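PDB 5OPF: chitin-binding domain 3 protein from Micromonospora aurantiaca ATCC 27029, which is a copper-dependent lytic polysaccharide monooxygenase, probably cleaving glycosidic bonds of recalcitrant polysaccharides such as cellulose or chitin by oxidation. Local coordinates for residues A[2-7]-A[172-177]; A[106-111]-A[183-188]. All coordinates share one frame; numbering follows the deposited sequence.

Interaction 1 (A[2-7]-A[172-177])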
# COMPACT_ATOMS: atom_id res chain seq x y z
N GLY A 2 0.36 -10.75 -1.04
CA GLY A 2 1.38 -10.10 -0.25
C GLY A 2 1.10 -8.61 -0.17
O GLY A 2 0.01 -8.15 -0.55
N SER A 3 2.09 -7.87 0.32
CA SER A 3 1.90 -6.44 0.49
C SER A 3 3.25 -5.78 0.70
O SER A 3 4.28 -6.44 0.87
CB SER A 3 0.99 -6.16 1.70
OG SER A 3 0.59 -4.79 1.75
N VAL A 4 3.23 -4.45 0.72
CA VAL A 4 4.36 -3.69 1.25
C VAL A 4 4.31 -3.79 2.77
O VAL A 4 3.31 -3.42 3.39
CB VAL A 4 4.30 -2.21 0.81
CG1 VAL A 4 5.43 -1.44 1.48
CG2 VAL A 4 4.39 -2.09 -0.71
N VAL A 5 5.38 -4.32 3.35
CA VAL A 5 5.44 -4.52 4.80
C VAL A 5 6.33 -3.49 5.50
O VAL A 5 6.26 -3.37 6.74
CB VAL A 5 5.87 -5.96 5.16
CG1 VAL A 5 4.85 -6.95 4.63
CG2 VAL A 5 7.25 -6.30 4.63
N ASP A 6 7.13 -2.74 4.76
CA ASP A 6 7.99 -1.71 5.35
C ASP A 6 8.30 -0.73 4.22
O ASP A 6 9.06 -1.09 3.30
CB ASP A 6 9.27 -2.32 5.90
CG ASP A 6 10.09 -1.34 6.69
OD1 ASP A 6 9.84 -0.12 6.57
OD2 ASP A 6 11.01 -1.78 7.42
N PRO A 7 7.71 0.47 4.21
CA PRO A 7 6.80 1.05 5.21
C PRO A 7 5.43 0.40 5.07
O PRO A 7 4.87 0.37 3.96
CB PRO A 7 6.77 2.53 4.83
CG PRO A 7 6.99 2.54 3.34
CD PRO A 7 7.91 1.38 3.07
N VAL A 172 3.13 6.80 0.07
CA VAL A 172 3.76 5.96 -0.94
C VAL A 172 2.67 5.11 -1.58
O VAL A 172 1.80 4.56 -0.89
CB VAL A 172 4.84 5.06 -0.30
CG1 VAL A 172 5.60 4.28 -1.36
CG2 VAL A 172 5.80 5.87 0.57
N TYR A 173 2.69 5.01 -2.90
CA TYR A 173 1.77 4.14 -3.63
C TYR A 173 2.60 3.16 -4.43
O TYR A 173 3.37 3.56 -5.31
CB TYR A 173 0.87 4.93 -4.57
CG TYR A 173 -0.34 4.20 -5.11
CD1 TYR A 173 -1.25 3.58 -4.25
CD2 TYR A 173 -0.63 4.18 -6.47
CE1 TYR A 173 -2.41 2.96 -4.72
CE2 TYR A 173 -1.78 3.58 -6.95
CZ TYR A 173 -2.67 2.98 -6.08
OH TYR A 173 -3.84 2.44 -6.57
N THR A 174 2.44 1.87 -4.12
CA THR A 174 3.20 0.81 -4.75
C THR A 174 2.24 -0.06 -5.56
O THR A 174 1.21 -0.53 -5.04
CB THR A 174 3.95 -0.02 -3.69
OG1 THR A 174 4.86 0.82 -2.96
CG2 THR A 174 4.76 -1.13 -4.33
N ILE A 175 2.60 -0.30 -6.82
CA ILE A 175 1.83 -1.14 -7.73
C ILE A 175 2.68 -2.36 -8.06
O ILE A 175 3.79 -2.23 -8.60
CB ILE A 175 1.46 -0.40 -9.03
CG1 ILE A 175 0.67 0.87 -8.71
CG2 ILE A 175 0.66 -1.35 -9.97
CD1 ILE A 175 0.27 1.68 -9.94
N TRP A 176 2.18 -3.55 -7.75
CA TRP A 176 2.81 -4.82 -8.09
C TRP A 176 2.01 -5.49 -9.19
O TRP A 176 0.84 -5.85 -8.98
CB TRP A 176 2.84 -5.73 -6.87
CG TRP A 176 3.33 -7.15 -7.06
CD1 TRP A 176 4.24 -7.63 -7.98
CD2 TRP A 176 2.95 -8.27 -6.25
NE1 TRP A 176 4.44 -8.98 -7.77
CE2 TRP A 176 3.66 -9.39 -6.72
CE3 TRP A 176 2.07 -8.42 -5.19
CZ2 TRP A 176 3.53 -10.64 -6.12
CZ3 TRP A 176 1.93 -9.67 -4.61
CH2 TRP A 176 2.67 -10.76 -5.07
N GLN A 177 2.62 -5.70 -10.36
CA GLN A 177 2.04 -6.52 -11.41
C GLN A 177 2.66 -7.91 -11.25
O GLN A 177 3.85 -8.09 -11.50
CB GLN A 177 2.34 -5.93 -12.78
CG GLN A 177 1.77 -6.74 -13.94
CD GLN A 177 0.26 -6.66 -14.04
OE1 GLN A 177 -0.34 -5.64 -13.72
NE2 GLN A 177 -0.36 -7.72 -14.53
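Val-4 and Thr-174 meet tip to tip at the middle of this contact, and one methyl does the touching. Val-4 CG2 lies 3.7 Å from Thr-174 CB and also reaches the two branches of the threonine, with Thr-174 CG2 3.8 Å from it. The methyl thus sits against the forked end of Thr-174, and its approach to OG1 is van der Waals in kind. Val-4 places CG2 beside its own backbone N by setting CG1 anti to that N (chi1 175°). Val-100 and Phe-102 also touch Val-4, while Ile-113 packs on Thr-174. The contact belongs to the interior of the beta-sandwich of this monooxygenase family, with Ig-like E-set topology: strand 2-6 is an outermost strand of one sheet, strand 169-178 belongs to the other, and the two segments run 159° apart. No hydrogen bond joins the two segments; they meet mainly through side chains. Near the copper end, Trp-176 brings the edge of its indole to the start of the chain, where CZ3 is 4.0 Å from Gly-2 N, which lies near the ring plane. With CG anti to the backbone N (chi1 173°), the indole is carried across to Gly-2. It is fixed by a hydrogen bond from NE1 to Gly-109 O, by stacking on Tyr-185 and by an edge-to-face contact with Phe-102. At the other end Pro-7, which follows a cis peptide bond, sets CG 4.5 Å from Val-172 CG2, a looser apolar touch.

Interaction 2 (A[106-111]-A[183-188]). With CU (copper (II) ion), chain B.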
# COMPACT_ATOMS: atom_id res chain seq x y z
N ALA A 106 3.32 -16.06 -1.93
CA ALA A 106 2.98 -17.03 -2.95
C ALA A 106 4.04 -17.23 -4.02
O ALA A 106 3.86 -18.10 -4.88
CB ALA A 106 1.67 -16.63 -3.62
N SER A 107 5.13 -16.45 -4.02
CA SER A 107 6.21 -16.60 -4.99
C SER A 107 5.71 -16.46 -6.44
O SER A 107 6.05 -17.26 -7.31
CB SER A 107 6.97 -17.91 -4.78
OG SER A 107 7.55 -17.92 -3.48
N HIS A 108 4.91 -15.42 -6.69
CA HIS A 108 4.37 -15.18 -8.02
C HIS A 108 5.37 -14.54 -8.98
O HIS A 108 5.15 -14.59 -10.20
CB HIS A 108 3.21 -14.19 -7.96
CG HIS A 108 2.00 -14.64 -7.19
ND1 HIS A 108 1.44 -15.89 -7.33
CD2 HIS A 108 1.18 -13.96 -6.36
CE1 HIS A 108 0.35 -15.96 -6.59
NE2 HIS A 108 0.17 -14.80 -5.99
N GLY A 109 6.44 -13.91 -8.48
CA GLY A 109 7.25 -13.04 -9.32
C GLY A 109 6.57 -11.72 -9.62
O GLY A 109 5.40 -11.49 -9.29
N ALA A 110 7.31 -10.82 -10.26
CA ALA A 110 6.77 -9.55 -10.72
C ALA A 110 7.12 -9.30 -12.18
O ALA A 110 8.27 -9.49 -12.60
CB ALA A 110 7.32 -8.38 -9.89
N ASP A 111 6.14 -8.80 -12.93
CA ASP A 111 6.44 -8.19 -14.22
C ASP A 111 7.09 -6.83 -14.00
O ASP A 111 7.97 -6.41 -14.77
CB ASP A 111 5.16 -8.01 -15.06
CG ASP A 111 4.55 -9.32 -15.53
OD1 ASP A 111 5.11 -10.42 -15.29
OD2 ASP A 111 3.51 -9.24 -16.22
N GLN A 183 -2.78 -9.91 -12.69
CA GLN A 183 -3.25 -9.63 -11.35
C GLN A 183 -2.34 -8.54 -10.79
O GLN A 183 -1.12 -8.69 -10.83
CB GLN A 183 -3.16 -10.89 -10.49
CG GLN A 183 -3.72 -10.75 -9.09
CD GLN A 183 -3.43 -11.98 -8.24
OE1 GLN A 183 -2.30 -12.20 -7.85
NE2 GLN A 183 -4.44 -12.79 -7.98
N SER A 184 -2.94 -7.46 -10.33
CA SER A 184 -2.21 -6.28 -9.91
C SER A 184 -2.67 -5.83 -8.53
O SER A 184 -3.86 -5.84 -8.22
CB SER A 184 -2.39 -5.17 -10.95
OG SER A 184 -3.75 -5.02 -11.34
N TYR A 185 -1.70 -5.41 -7.71
CA TYR A 185 -1.93 -5.04 -6.32
C TYR A 185 -1.59 -3.56 -6.11
O TYR A 185 -0.64 -3.05 -6.71
CB TYR A 185 -1.05 -5.87 -5.38
CG TYR A 185 -1.29 -7.36 -5.39
CD1 TYR A 185 -0.98 -8.14 -6.50
CD2 TYR A 185 -1.79 -8.02 -4.26
CE1 TYR A 185 -1.17 -9.52 -6.48
CE2 TYR A 185 -1.98 -9.39 -4.24
CZ TYR A 185 -1.68 -10.14 -5.36
OH TYR A 185 -1.87 -11.51 -5.33
N TYR A 186 -2.34 -2.91 -5.22
CA TYR A 186 -2.32 -1.46 -5.08
C TYR A 186 -2.18 -1.11 -3.60
O TYR A 186 -3.14 -1.27 -2.83
CB TYR A 186 -3.61 -0.86 -5.66
CG TYR A 186 -3.76 -1.23 -7.11
CD1 TYR A 186 -3.12 -0.48 -8.10
CD2 TYR A 186 -4.51 -2.33 -7.51
CE1 TYR A 186 -3.21 -0.85 -9.44
CE2 TYR A 186 -4.61 -2.69 -8.84
CZ TYR A 186 -3.96 -1.95 -9.81
OH TYR A 186 -4.08 -2.33 -11.13
N LEU A 187 -0.99 -0.67 -3.19
CA LEU A 187 -0.66 -0.52 -1.77
C LEU A 187 -0.32 0.93 -1.43
O LEU A 187 0.73 1.44 -1.84
CB LEU A 187 0.52 -1.40 -1.39
CG LEU A 187 0.40 -2.92 -1.55
CD1 LEU A 187 -0.94 -3.44 -1.06
CD2 LEU A 187 0.67 -3.33 -3.01
N CYS A 188 -1.16 1.57 -0.62
CA CYS A 188 -0.84 2.87 -0.03
C CYS A 188 -0.13 2.66 1.29
O CYS A 188 -0.61 1.88 2.12
CB CYS A 188 -2.11 3.67 0.25
SG CYS A 188 -2.92 4.28 -1.21
CU CU B . -1.34 -14.39 -4.75
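His-108 faces Tyr-185 and Gln-183 beside the bound copper, with His-108 NE2 3.9 Å from Tyr-185 OH and 4.0 Å from Gln-183 OE1, both approaching the imidazole obliquely. Along the first segment, Ala-106 comes first: its CB sits 3.2 Å above one face of the His-108 ring, offset toward the rim, and lies 3.9 Å from the copper. His-108 itself binds the metal through NE2 at 2.0 Å, while its ring stacks with His-180. His-1 completes the histidine brace of lytic polysaccharide monooxygenases, binding through its amino N and, as in the family, probably its imidazole. Tyr-185, whose side chain crosses that of His-108 at about a right angle, adds a longer approach to the metal, OH to copper 3.0 Å. Its hydroxyl donates to Gln-183 OE1 at 2.6 Å, from well above the carbonyl plane (64° out of it), and is also hydrogen-bonded to His-1 N; Glu-54 holds the NE2 end of that amide. With a leucine in place of Gln-183, Tyr-185 OH would probably lose this acceptor and Glu-54 OE2 its amide partner, leaving the hydroxyl less firmly oriented beside the copper. Past Gly-109, whose O receives Trp-176 NE1, the chain turns a corner at Asp-111.

The centres of interactions 1 and 2 lie 8 Å apart, and strands 169-178 and 183-192, antiparallel neighbours in one sheet, connect them. Trp-176 O probably accepts a hydrogen bond from Tyr-185 N at 2.9 Å, and Gln-177 O one from Asp-111 N at 2.8 Å, so segment 172-177 is flanked by both segments of interaction 2. Side chains add to this: Ser-3 OG packs 3.5 Å from Leu-187 CD1. Relative to the copper, interaction 2 supplies the ligand His-108 and the nearby Tyr-185, whereas interaction 1 extends behind the site into the sandwich, with the side chain of Trp-176 about 5 Å from the metal at nearest atoms.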